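Local coordinates for bacterial bifunctional deaminase-reductase C-terminal domain-containing protein (Corynebacterium diphtheriae, PDB 2P4G), which probably acts as an NADP-dependent reductase of 5-amino-6-(5-phosphoribosylamino)uracil in riboflavin biosynthesis, at residues Ala40-Gly52 against Leu214-Leu228. Sequence-based numbering, arbitrary orientation.
With EDO (1,2-ethanediol), chain L.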
ATOM      1  N   ALA A  40      11.885  -0.734   2.187  1.00 72.17           N
ATOM      2  CA  ALA A  40      11.029  -1.499   1.286  1.00 71.88           C
ATOM      3  C   ALA A  40      10.381  -0.595   0.235  1.00 72.43           C
ATOM      4  O   ALA A  40      10.332   0.628   0.400  1.00 72.25           O
ATOM      5  CB  ALA A  40       9.980  -2.324   2.096  1.00 68.19           C
ATOM      6  N   ILE A  41       9.979  -1.213  -0.872  1.00 72.08           N
ATOM      7  CA  ILE A  41       9.241  -0.561  -1.943  1.00 72.35           C
ATOM      8  C   ILE A  41       7.936  -1.326  -2.189  1.00 73.62           C
ATOM      9  O   ILE A  41       7.882  -2.545  -2.084  1.00 74.42           O
ATOM     10  CB  ILE A  41      10.123  -0.440  -3.253  1.00 73.57           C
ATOM     11  CG1 ILE A  41       9.429   0.436  -4.307  1.00 71.48           C
ATOM     12  CG2 ILE A  41      10.469  -1.790  -3.804  1.00 68.81           C
ATOM     13  CD1 ILE A  41      10.376   0.921  -5.401  1.00 71.43           C
ATOM     14  N   THR A  42       6.875  -0.605  -2.517  1.00 75.33           N
ATOM     15  CA  THR A  42       5.572  -1.218  -2.731  1.00 73.91           C
ATOM     16  C   THR A  42       4.802  -0.439  -3.789  1.00 73.26           C
ATOM     17  O   THR A  42       4.994   0.768  -3.940  1.00 73.14           O
ATOM     18  CB  THR A  42       4.746  -1.233  -1.397  1.00 75.06           C
ATOM     19  OG1 THR A  42       3.496  -1.896  -1.609  1.00 73.44           O
ATOM     20  CG2 THR A  42       4.501   0.199  -0.854  1.00 69.98           C
ATOM     21  N   SER A  43       3.951  -1.139  -4.533  1.00 70.99           N
ATOM     22  CA  SER A  43       2.896  -0.489  -5.290  1.00 67.57           C
ATOM     23  C   SER A  43       1.943   0.163  -4.297  1.00 69.21           C
ATOM     24  O   SER A  43       1.990  -0.121  -3.087  1.00 71.36           O
ATOM     25  CB  SER A  43       2.187  -1.509  -6.165  1.00 66.23           C
ATOM     26  OG  SER A  43       1.405  -2.407  -5.411  1.00 65.50           O
ATOM     27  N   ILE A  44       1.084   1.053  -4.778  1.00 69.01           N
ATOM     28  CA  ILE A  44       0.132   1.711  -3.892  1.00 68.57           C
ATOM     29  C   ILE A  44      -0.859   0.727  -3.240  1.00 68.78           C
ATOM     30  O   ILE A  44      -1.404   0.986  -2.155  1.00 71.51           O
ATOM     31  CB  ILE A  44      -0.639   2.860  -4.581  1.00 68.27           C
ATOM     32  CG1 ILE A  44      -1.532   2.346  -5.721  1.00 71.28           C
ATOM     33  CG2 ILE A  44       0.347   3.951  -5.039  1.00 67.30           C
ATOM     34  CD1 ILE A  44      -2.839   3.111  -5.890  1.00 62.29           C
ATOM     35  N   ASN A  45      -1.070  -0.406  -3.895  1.00 66.84           N
ATOM     36  CA  ASN A  45      -1.922  -1.440  -3.364  1.00 65.76           C
ATOM     37  C   ASN A  45      -1.171  -2.613  -2.700  1.00 64.71           C
ATOM     38  O   ASN A  45      -1.733  -3.673  -2.515  1.00 64.51           O
ATOM     39  CB  ASN A  45      -2.919  -1.892  -4.452  1.00 63.57           C
ATOM     40  CG  ASN A  45      -2.264  -2.643  -5.580  1.00 67.38           C
ATOM     41  OD1 ASN A  45      -1.191  -2.273  -6.086  1.00 61.28           O
ATOM     42  ND2 ASN A  45      -2.898  -3.733  -5.964  1.00 64.52           N
ATOM     43  N   GLY A  46       0.092  -2.417  -2.337  1.00 68.10           N
ATOM     44  CA  GLY A  46       0.779  -3.360  -1.460  1.00 68.93           C
ATOM     45  C   GLY A  46       1.507  -4.541  -2.057  1.00 70.21           C
ATOM     46  O   GLY A  46       1.803  -5.504  -1.340  1.00 70.34           O
ATOM     47  N   SER A  47       1.812  -4.487  -3.352  1.00 71.63           N
ATOM     48  CA  SER A  47       2.704  -5.475  -3.961  1.00 72.19           C
ATOM     49  C   SER A  47       4.160  -5.002  -3.883  1.00 72.73           C
ATOM     50  O   SER A  47       4.449  -3.879  -4.256  1.00 75.71           O
ATOM     51  CB  SER A  47       2.321  -5.753  -5.398  1.00 72.68           C
ATOM     52  OG  SER A  47       3.168  -6.762  -5.922  1.00 75.97           O
ATOM     53  N   ALA A  48       5.056  -5.856  -3.373  1.00 71.08           N
ATOM     54  CA  ALA A  48       6.491  -5.565  -3.316  1.00 71.53           C
ATOM     55  C   ALA A  48       7.178  -5.750  -4.679  1.00 73.49           C
ATOM     56  O   ALA A  48       8.316  -5.286  -4.877  1.00 76.22           O
ATOM     57  CB  ALA A  48       7.188  -6.466  -2.253  1.00 69.84           C
ATOM     58  N   THR A  49       6.522  -6.472  -5.593  1.00 74.35           N
ATOM     59  CA  THR A  49       7.121  -6.797  -6.876  1.00 73.21           C
ATOM     60  C   THR A  49       6.208  -6.433  -8.019  1.00 73.55           C
ATOM     61  O   THR A  49       4.993  -6.412  -7.881  1.00 73.94           O
ATOM     62  CB  THR A  49       7.486  -8.319  -7.015  1.00 74.92           C
ATOM     63  OG1 THR A  49       6.304  -9.123  -6.929  1.00 73.23           O
ATOM     64  CG2 THR A  49       8.530  -8.765  -5.971  1.00 67.46           C
ATOM     65  N   LEU A  50       6.844  -6.147  -9.148  1.00 75.47           N
ATOM     66  CA  LEU A  50       6.203  -5.999 -10.436  1.00 76.86           C
ATOM     67  C   LEU A  50       6.993  -6.917 -11.361  1.00 76.94           C
ATOM     68  O   LEU A  50       8.215  -6.841 -11.421  1.00 77.59           O
ATOM     69  CB  LEU A  50       6.291  -4.542 -10.888  1.00 77.05           C
ATOM     70  CG  LEU A  50       5.776  -4.133 -12.261  1.00 81.40           C
ATOM     71  CD1 LEU A  50       4.339  -4.555 -12.402  1.00 88.15           C
ATOM     72  CD2 LEU A  50       5.938  -2.606 -12.441  1.00 78.56           C
ATOM     73  N   SER A  51       6.300  -7.814 -12.046  1.00 76.95           N
ATOM     74  CA  SER A  51       6.954  -8.827 -12.830  1.00 77.83           C
ATOM     75  C   SER A  51       8.036  -9.535 -12.005  1.00 78.05           C
ATOM     76  O   SER A  51       9.163  -9.764 -12.479  1.00 76.66           O
ATOM     77  CB  SER A  51       7.559  -8.211 -14.088  1.00 77.90           C
ATOM     78  OG  SER A  51       6.544  -7.748 -14.940  1.00 82.62           O
ATOM     79  N   GLY A  52       7.697  -9.835 -10.753  1.00 76.04           N
ATOM     80  CA  GLY A  52       8.550 -10.656  -9.920  1.00 74.78           C
ATOM     81  C   GLY A  52       9.733  -9.986  -9.278  1.00 75.06           C
ATOM     82  O   GLY A  52      10.468 -10.636  -8.535  1.00 74.63           O
ATOM     83  N   LEU A 214       9.762   3.323   3.659  1.00 74.80           N
ATOM     84  CA  LEU A 214       8.857   2.742   2.666  1.00 72.30           C
ATOM     85  C   LEU A 214       8.726   3.721   1.521  1.00 73.51           C
ATOM     86  O   LEU A 214       8.434   4.912   1.727  1.00 70.92           O
ATOM     87  CB  LEU A 214       7.491   2.440   3.275  1.00 73.44           C
ATOM     88  CG  LEU A 214       6.426   1.841   2.335  1.00 77.76           C
ATOM     89  CD1 LEU A 214       6.751   0.406   1.997  1.00 68.47           C
ATOM     90  CD2 LEU A 214       5.040   1.955   2.969  1.00 69.94           C
ATOM     91  N   THR A 215       9.007   3.215   0.325  1.00 73.07           N
ATOM     92  CA  THR A 215       8.796   3.923  -0.915  1.00 73.17           C
ATOM     93  C   THR A 215       7.514   3.389  -1.535  1.00 73.93           C
ATOM     94  O   THR A 215       7.360   2.183  -1.678  1.00 73.08           O
ATOM     95  CB  THR A 215       9.947   3.658  -1.897  1.00 74.64           C
ATOM     96  OG1 THR A 215      11.176   4.038  -1.272  1.00 70.84           O
ATOM     97  CG2 THR A 215       9.739   4.422  -3.242  1.00 71.13           C
ATOM     98  N   ILE A 216       6.609   4.295  -1.902  1.00 75.31           N
ATOM     99  CA  ILE A 216       5.343   3.933  -2.543  1.00 73.87           C
ATOM    100  C   ILE A 216       5.392   4.404  -3.980  1.00 74.06           C
ATOM    101  O   ILE A 216       5.463   5.614  -4.264  1.00 73.92           O
ATOM    102  CB  ILE A 216       4.152   4.550  -1.838  1.00 74.20           C
ATOM    103  CG1 ILE A 216       4.192   4.165  -0.351  1.00 73.26           C
ATOM    104  CG2 ILE A 216       2.847   4.088  -2.525  1.00 64.48           C
ATOM    105  CD1 ILE A 216       3.572   5.149   0.559  1.00 79.94           C
ATOM    106  N   ALA A 217       5.371   3.419  -4.871  1.00 72.66           N
ATOM    107  CA  ALA A 217       5.632   3.617  -6.274  1.00 70.99           C
ATOM    108  C   ALA A 217       4.319   3.914  -6.955  1.00 70.66           C
ATOM    109  O   ALA A 217       3.275   3.358  -6.589  1.00 67.82           O
ATOM    110  CB  ALA A 217       6.289   2.377  -6.876  1.00 71.70           C
ATOM    111  N   PRO A 218       4.350   4.828  -7.943  1.00 71.71           N
ATOM    112  CA  PRO A 218       3.131   5.252  -8.599  1.00 70.33           C
ATOM    113  C   PRO A 218       2.578   4.162  -9.527  1.00 72.54           C
ATOM    114  O   PRO A 218       2.433   4.374 -10.731  1.00 74.02           O
ATOM    115  CB  PRO A 218       3.596   6.478  -9.381  1.00 69.38           C
ATOM    116  CG  PRO A 218       5.020   6.149  -9.746  1.00 68.06           C
ATOM    117  CD  PRO A 218       5.545   5.491  -8.516  1.00 70.13           C
ATOM    118  N   ASN A 219       2.287   2.988  -8.985  1.00 74.47           N
ATOM    119  CA  ASN A 219       1.626   1.962  -9.780  1.00 75.54           C
ATOM    120  C   ASN A 219       0.652   1.072  -9.017  1.00 73.56           C
ATOM    121  O   ASN A 219       0.681   0.984  -7.794  1.00 71.64           O
ATOM    122  CB  ASN A 219       2.624   1.153 -10.624  1.00 80.69           C
ATOM    123  CG  ASN A 219       3.882   0.822  -9.892  1.00 83.91           C
ATOM    124  OD1 ASN A 219       4.975   1.302 -10.238  1.00 86.63           O
ATOM    125  ND2 ASN A 219       3.746   0.003  -8.862  1.00 94.99           N
ATOM    126  N   ILE A 220      -0.267   0.487  -9.775  1.00 72.68           N
ATOM    127  CA  ILE A 220      -1.279  -0.437  -9.267  1.00 71.13           C
ATOM    128  C   ILE A 220      -0.982  -1.782  -9.876  1.00 69.08           C
ATOM    129  O   ILE A 220      -0.806  -1.867 -11.059  1.00 69.33           O
ATOM    130  CB  ILE A 220      -2.680  -0.048  -9.731  1.00 69.10           C
ATOM    131  CG1 ILE A 220      -3.070   1.313  -9.136  1.00 69.58           C
ATOM    132  CG2 ILE A 220      -3.661  -1.165  -9.417  1.00 64.45           C
ATOM    133  CD1 ILE A 220      -4.462   1.774  -9.477  1.00 63.53           C
ATOM    134  N   ILE A 221      -0.917  -2.818  -9.051  1.00 70.37           N
ATOM    135  CA  ILE A 221      -0.641  -4.189  -9.493  1.00 70.76           C
ATOM    136  C   ILE A 221      -1.720  -5.108  -8.918  1.00 71.27           C
ATOM    137  O   ILE A 221      -1.810  -5.281  -7.689  1.00 70.06           O
ATOM    138  CB  ILE A 221       0.750  -4.646  -9.022  1.00 71.42           C
ATOM    139  CG1 ILE A 221       1.832  -3.684  -9.580  1.00 72.93           C
ATOM    140  CG2 ILE A 221       0.996  -6.096  -9.449  1.00 66.54           C
ATOM    141  CD1 ILE A 221       3.217  -3.799  -8.937  1.00 70.58           C
ATOM    142  N   CYS A 222      -2.566  -5.632  -9.806  1.00 72.27           N
ATOM    143  CA  CYS A 222      -3.625  -6.590  -9.470  1.00 72.28           C
ATOM    144  C   CYS A 222      -3.498  -7.828 -10.333  1.00 74.59           C
ATOM    145  O   CYS A 222      -3.478  -7.722 -11.555  1.00 76.61           O
ATOM    146  CB  CYS A 222      -4.989  -6.012  -9.741  1.00 71.11           C
ATOM    147  SG  CYS A 222      -5.297  -4.612  -8.771  1.00 69.78           S
ATOM    148  N   PRO A 223      -3.453  -9.014  -9.708  1.00 75.13           N
ATOM    149  CA  PRO A 223      -3.488  -9.226  -8.277  1.00 73.12           C
ATOM    150  C   PRO A 223      -2.195  -8.802  -7.671  1.00 70.75           C
ATOM    151  O   PRO A 223      -1.206  -8.668  -8.369  1.00 70.00           O
ATOM    152  CB  PRO A 223      -3.663 -10.749  -8.155  1.00 73.27           C
ATOM    153  CG  PRO A 223      -4.124 -11.196  -9.478  1.00 77.07           C
ATOM    154  CD  PRO A 223      -3.424 -10.294 -10.426  1.00 76.54           C
ATOM    155  N   VAL A 224      -2.194  -8.586  -6.370  1.00 71.88           N
ATOM    156  CA  VAL A 224      -0.955  -8.319  -5.674  1.00 71.84           C
ATOM    157  C   VAL A 224      -0.037  -9.530  -5.908  1.00 75.64           C
ATOM    158  O   VAL A 224      -0.363 -10.650  -5.527  1.00 77.93           O
ATOM    159  CB  VAL A 224      -1.204  -8.048  -4.174  1.00 69.77           C
ATOM    160  CG1 VAL A 224       0.049  -8.167  -3.409  1.00 68.42           C
ATOM    161  CG2 VAL A 224      -1.801  -6.684  -3.983  1.00 67.87           C
ATOM    162  N   GLU A 225       1.078  -9.311  -6.594  1.00 76.74           N
ATOM    163  CA  GLU A 225       1.999 -10.397  -6.863  1.00 79.33           C
ATOM    164  C   GLU A 225       2.602 -10.907  -5.568  1.00 78.72           C
ATOM    165  O   GLU A 225       2.673 -12.093  -5.310  1.00 78.95           O
ATOM    166  CB  GLU A 225       3.168  -9.922  -7.710  1.00 80.99           C
ATOM    167  CG  GLU A 225       2.863  -9.600  -9.116  1.00 88.98           C
ATOM    168  CD  GLU A 225       4.099  -9.153  -9.858  1.00 95.12           C
ATOM    169  OE1 GLU A 225       5.232  -9.451  -9.365  1.00 78.26           O
ATOM    170  OE2 GLU A 225       3.910  -8.494 -10.921  1.00 96.56           O
ATOM    171  N   SER A 226       3.096  -9.977  -4.783  1.00 78.30           N
ATOM    172  CA  SER A 226       3.796 -10.323  -3.604  1.00 78.95           C
ATOM    173  C   SER A 226       3.428  -9.365  -2.464  1.00 76.45           C
ATOM    174  O   SER A 226       3.976  -8.264  -2.335  1.00 76.93           O
ATOM    175  CB  SER A 226       5.284 -10.326  -3.912  1.00 78.23           C
ATOM    176  OG  SER A 226       5.971 -10.898  -2.824  1.00 96.12           O
ATOM    177  N   PRO A 227       2.502  -9.803  -1.610  1.00 74.20           N
ATOM    178  CA  PRO A 227       2.136  -8.978  -0.472  1.00 73.02           C
ATOM    179  C   PRO A 227       3.379  -8.439   0.229  1.00 72.28           C
ATOM    180  O   PRO A 227       4.289  -9.202   0.559  1.00 74.73           O
ATOM    181  CB  PRO A 227       1.368  -9.942   0.423  1.00 73.69           C
ATOM    182  CG  PRO A 227       0.783 -10.906  -0.512  1.00 72.25           C
ATOM    183  CD  PRO A 227       1.770 -11.079  -1.626  1.00 72.49           C
ATOM    184  N   LEU A 228       3.407  -7.124   0.420  1.00 69.92           N
ATOM    185  CA  LEU A 228       4.525  -6.429   0.998  1.00 69.11           C
ATOM    186  C   LEU A 228       5.098  -7.129   2.235  1.00 70.22           C
ATOM    187  O   LEU A 228       6.315  -7.237   2.367  1.00 71.55           O
ATOM    188  CB  LEU A 228       4.101  -5.004   1.356  1.00 69.43           C
ATOM    189  CG  LEU A 228       5.126  -4.054   1.970  1.00 71.47           C
ATOM    190  CD1 LEU A 228       6.374  -3.963   1.051  1.00 71.85           C
ATOM    191  CD2 LEU A 228       4.467  -2.702   2.219  1.00 69.03           C
TER
HETATM  192  C1  EDO L 280      10.318  -4.641  -1.456  1.00 82.21           C
HETATM  193  O1  EDO L 280      11.307  -3.751  -0.910  1.00 78.12           O
HETATM  194  C2  EDO L 280      10.946  -6.015  -1.692  1.00 79.84           C
HETATM  195  O2  EDO L 280      11.101  -6.691  -0.440  1.00 70.17           O
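Strand residues 40-43 run parallel to 214-217, axes 4.7 Å apart and 26° off exact alignment, held by T215 N to A40 O, T42 N to T215 O and A217 N to T42 O. Beyond this pairing the 214-228 chain curls around a type I turn, S43 to G46, and I44 N bonds to N219 O. N45 grips I221 at both ends of its amide: OD1 takes I221 N at 3.0 Å, while ND2 gives to I221 O at 2.6 Å, the oxygen lying almost in the amide plane. S43 OG reaches N45 OD1 (2.7 Å) from the face opposite I221 N, so the amide's orientation is fixed. With chi1 at 71°, S43 OG lies between its backbone N and carbonyl carbon and accepts from S47 N. Further on, A48 N to S226 O and L228 N to G46 O tie the two loops together.

The carboxylate of E225, on an extended side chain, clasps the 49-52 loop through one hydroxyl and two backbone N-H groups. S51 N meets E225 OE2 on its syn lone pair at 2.7 Å, and E225 OE1 is approached from opposite faces by T49 OG1 (2.7 Å) and G52 N (2.9 Å). Apolar packing fills in around these bonds. I221 CD1 presses on L50 CB, I44 CG2 touches I216 CG2 at 3.5 Å with the side chains nearly perpendicular, and both methyls of L228 close over T42 CB.

T215 OG1 turns to D62, and an ethanediol held by I41 N is also bonded to Y200 of helix 197-206, which covers A40 and A48. In the mixed sheet of this DHFR-like RibD domain, strand 254-260 flanks 211-217 on its other edge, whereas 219-222 pairs antiparallel with a strand of the second subunit, carrying the sheet across the dimer interface.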